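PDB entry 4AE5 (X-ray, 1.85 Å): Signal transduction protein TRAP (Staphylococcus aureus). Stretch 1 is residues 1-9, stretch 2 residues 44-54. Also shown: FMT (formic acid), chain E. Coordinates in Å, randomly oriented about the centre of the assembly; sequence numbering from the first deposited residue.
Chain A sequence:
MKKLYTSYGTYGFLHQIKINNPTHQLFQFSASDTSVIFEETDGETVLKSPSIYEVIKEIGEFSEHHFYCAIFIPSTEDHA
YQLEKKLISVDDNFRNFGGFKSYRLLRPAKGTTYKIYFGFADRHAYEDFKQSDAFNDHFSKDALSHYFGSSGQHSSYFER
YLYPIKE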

# COMPACT_ATOMS: atom_id res chain seq x y z
N MET A 1 -17.42 7.07 0.46
CA MET A 1 -16.18 6.80 -0.37
C MET A 1 -15.18 5.94 0.39
O MET A 1 -14.93 6.18 1.56
CB MET A 1 -15.51 8.10 -0.77
CG MET A 1 -16.31 9.01 -1.67
SD MET A 1 -15.44 10.59 -1.85
CE MET A 1 -15.86 11.36 -0.27
N LYS A 2 -14.59 4.93 -0.25
CA LYS A 2 -13.77 3.96 0.48
C LYS A 2 -12.37 4.55 0.63
O LYS A 2 -11.78 5.00 -0.37
CB LYS A 2 -13.69 2.62 -0.27
CG LYS A 2 -12.73 1.61 0.37
CD LYS A 2 -12.71 0.28 -0.39
CE LYS A 2 -14.11 -0.19 -0.83
NZ LYS A 2 -13.92 -1.54 -1.46
N LYS A 3 -11.83 4.49 1.85
CA LYS A 3 -10.52 5.06 2.19
C LYS A 3 -9.65 4.09 2.97
O LYS A 3 -10.15 3.18 3.66
CB LYS A 3 -10.69 6.33 3.07
CG LYS A 3 -11.41 7.49 2.35
CD LYS A 3 -11.64 8.69 3.26
CE LYS A 3 -11.84 9.96 2.44
NZ LYS A 3 -13.24 10.19 2.03
N LEU A 4 -8.35 4.31 2.89
CA LEU A 4 -7.44 3.53 3.70
C LEU A 4 -6.72 4.44 4.67
O LEU A 4 -6.17 5.49 4.26
CB LEU A 4 -6.46 2.76 2.81
CG LEU A 4 -5.62 1.67 3.46
CD1 LEU A 4 -5.38 0.55 2.44
CD2 LEU A 4 -4.32 2.27 3.98
N TYR A 5 -6.68 3.99 5.95
CA TYR A 5 -6.07 4.72 7.05
C TYR A 5 -4.85 3.92 7.54
O TYR A 5 -5.02 2.75 7.87
CB TYR A 5 -7.10 4.82 8.15
CG TYR A 5 -8.38 5.54 7.71
CD1 TYR A 5 -9.43 4.85 7.09
CD2 TYR A 5 -8.53 6.92 7.90
CE1 TYR A 5 -10.59 5.50 6.69
CE2 TYR A 5 -9.71 7.59 7.53
CZ TYR A 5 -10.73 6.87 6.94
OH TYR A 5 -11.86 7.51 6.51
N THR A 6 -3.67 4.55 7.62
CA THR A 6 -2.43 3.86 8.05
C THR A 6 -1.89 4.63 9.27
O THR A 6 -1.86 5.86 9.24
CB THR A 6 -1.38 3.83 6.94
OG1 THR A 6 -1.98 3.24 5.77
CG2 THR A 6 -0.18 2.94 7.38
N SER A 7 -1.55 3.90 10.33
CA SER A 7 -0.89 4.45 11.53
C SER A 7 0.42 3.69 11.81
O SER A 7 0.54 2.53 11.46
CB SER A 7 -1.80 4.34 12.77
OG SER A 7 -2.88 5.27 12.73
N TYR A 8 1.36 4.38 12.44
CA TYR A 8 2.70 3.88 12.76
C TYR A 8 2.91 4.03 14.27
O TYR A 8 2.37 4.95 14.90
CB TYR A 8 3.76 4.74 12.02
CG TYR A 8 3.51 4.77 10.53
CD1 TYR A 8 3.87 3.69 9.75
CD2 TYR A 8 2.84 5.84 9.93
CE1 TYR A 8 3.65 3.68 8.39
CE2 TYR A 8 2.60 5.83 8.55
CZ TYR A 8 3.01 4.76 7.78
OH TYR A 8 2.76 4.71 6.40
N GLY A 9 3.68 3.12 14.85
CA GLY A 9 4.00 3.20 16.25
C GLY A 9 4.76 1.92 16.61
O GLY A 9 5.16 1.17 15.71
N GLU A 44 -16.22 5.37 9.59
CA GLU A 44 -15.25 5.99 10.53
C GLU A 44 -14.08 5.06 10.80
O GLU A 44 -14.26 3.86 10.90
CB GLU A 44 -15.90 6.36 11.88
CG GLU A 44 -17.14 7.23 11.78
CD GLU A 44 -16.95 8.50 10.97
OE1 GLU A 44 -15.90 9.17 11.06
OE2 GLU A 44 -17.88 8.85 10.23
N THR A 45 -12.88 5.61 10.91
CA THR A 45 -11.71 4.84 11.36
C THR A 45 -11.55 4.96 12.90
O THR A 45 -12.00 5.96 13.52
CB THR A 45 -10.39 5.29 10.66
OG1 THR A 45 -9.32 4.49 11.18
CG2 THR A 45 -10.07 6.72 10.99
N VAL A 46 -10.94 3.96 13.52
CA VAL A 46 -10.56 4.04 14.94
C VAL A 46 -9.11 4.53 15.18
O VAL A 46 -8.65 4.60 16.32
CB VAL A 46 -10.81 2.70 15.68
CG1 VAL A 46 -12.31 2.45 15.81
CG2 VAL A 46 -10.09 1.54 14.98
N LEU A 47 -8.40 4.87 14.11
CA LEU A 47 -7.01 5.31 14.23
C LEU A 47 -6.99 6.81 14.47
O LEU A 47 -7.89 7.49 14.00
CB LEU A 47 -6.27 4.95 12.95
CG LEU A 47 -6.21 3.45 12.70
CD1 LEU A 47 -5.49 3.17 11.38
CD2 LEU A 47 -5.49 2.79 13.88
N LYS A 48 -6.03 7.32 15.24
CA LYS A 48 -5.96 8.78 15.54
C LYS A 48 -4.82 9.48 14.76
O LYS A 48 -3.70 8.98 14.68
CB LYS A 48 -5.82 9.07 17.06
CG LYS A 48 -6.71 8.19 17.94
CD LYS A 48 -7.42 8.99 19.04
CE LYS A 48 -6.53 9.34 20.24
NZ LYS A 48 -6.81 8.50 21.45
N SER A 49 -5.12 10.62 14.13
CA SER A 49 -4.20 11.14 13.10
C SER A 49 -3.51 10.19 12.05
O SER A 49 -2.33 10.33 11.75
N PRO A 50 -4.30 9.27 11.43
CA PRO A 50 -3.64 8.35 10.47
C PRO A 50 -3.29 9.14 9.18
O PRO A 50 -3.66 10.30 9.03
CB PRO A 50 -4.75 7.34 10.17
CG PRO A 50 -6.01 8.13 10.39
CD PRO A 50 -5.70 8.87 11.68
N SER A 51 -2.58 8.48 8.27
CA SER A 51 -2.31 9.00 6.94
C SER A 51 -3.52 8.52 6.20
O SER A 51 -3.78 7.32 6.25
CB SER A 51 -1.10 8.29 6.36
OG SER A 51 0.09 8.67 7.06
N ILE A 52 -4.25 9.42 5.52
CA ILE A 52 -5.50 9.00 4.86
C ILE A 52 -5.30 8.95 3.34
O ILE A 52 -4.65 9.87 2.79
CB ILE A 52 -6.65 10.01 5.19
CG1 ILE A 52 -6.97 9.99 6.68
CG2 ILE A 52 -7.92 9.60 4.51
CD1 ILE A 52 -7.69 11.24 7.19
N TYR A 53 -5.92 7.95 2.66
CA TYR A 53 -5.91 7.78 1.17
C TYR A 53 -7.28 7.36 0.68
O TYR A 53 -7.97 6.59 1.38
CB TYR A 53 -4.92 6.69 0.74
CG TYR A 53 -3.56 7.00 1.14
CD1 TYR A 53 -3.14 6.68 2.41
CD2 TYR A 53 -2.66 7.59 0.25
CE1 TYR A 53 -1.90 7.01 2.83
CE2 TYR A 53 -1.38 7.93 0.66
CZ TYR A 53 -1.02 7.63 1.96
OH TYR A 53 0.23 7.84 2.44
N GLU A 54 -7.70 7.87 -0.50
CA GLU A 54 -8.83 7.28 -1.20
C GLU A 54 -8.35 6.07 -1.99
O GLU A 54 -7.25 6.11 -2.57
CB GLU A 54 -9.38 8.26 -2.21
CG GLU A 54 -10.24 9.37 -1.66
CD GLU A 54 -11.01 10.05 -2.79
OE1 GLU A 54 -11.75 9.34 -3.51
OE2 GLU A 54 -10.83 11.27 -2.99
C FMT E . 3.09 1.68 4.76
O1 FMT E . 1.99 2.15 4.38
O2 FMT E . 4.00 2.53 5.27
O HOH W 1 1.29 6.27 4.93

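How does the loop leading into the second strand reach the first? T45 covers the aromatic ring of Y5: its CB lies 3.6 Å from the centroid of the Y5 ring, almost on the ring normal, a CH-pi contact. The same threonine steadies the turn, since L47 N donates to T45 OG1 at 3.1 Å. L47 then points toward stretch 1, where its CD1 packs 4.0 Å from Y5 CB and its CB lies 3.4 Å from S7 OG.

What does P50 contribute just before the strand begins? Its CG meets the edge of the Y5 ring, 3.7 Å from Y5 CD2, so apolar carbon borders this ring at its edge as well as over a face. Lacking an N-H, proline cannot donate a backbone hydrogen bond; its CA nevertheless sits 3.3 Å from T6 O.

How are the two strands joined from S51 onward? They run antiparallel, and S51 pairs with T6 through two backbone hydrogen bonds, S51 N to T6 O at 2.9 Å and T6 N to S51 O at 3.1 Å. I52 lies opposite Y5 in a non-hydrogen-bonded pair, so side chains supply that contact: I52 CG1 is 3.7 Å from Y5 CD2. Y53 and L4 repeat the paired bonds, with L4 N to Y53 O at 2.8 Å and Y53 N to L4 O at 2.9 Å. E54 faces K3 without such bonds, their CA atoms 4.4 Å apart.

What links the side chains on the S51 and Y53 face to Y8? A water donates to Y8 OH at 2.6 Å and also bonds Y53 OH at 3.1 Å, with a weak bond to S51 OG at 3.4 Å. Y8 OH in turn donates to formic acid O2 at 2.8 Å, extending this polar cluster.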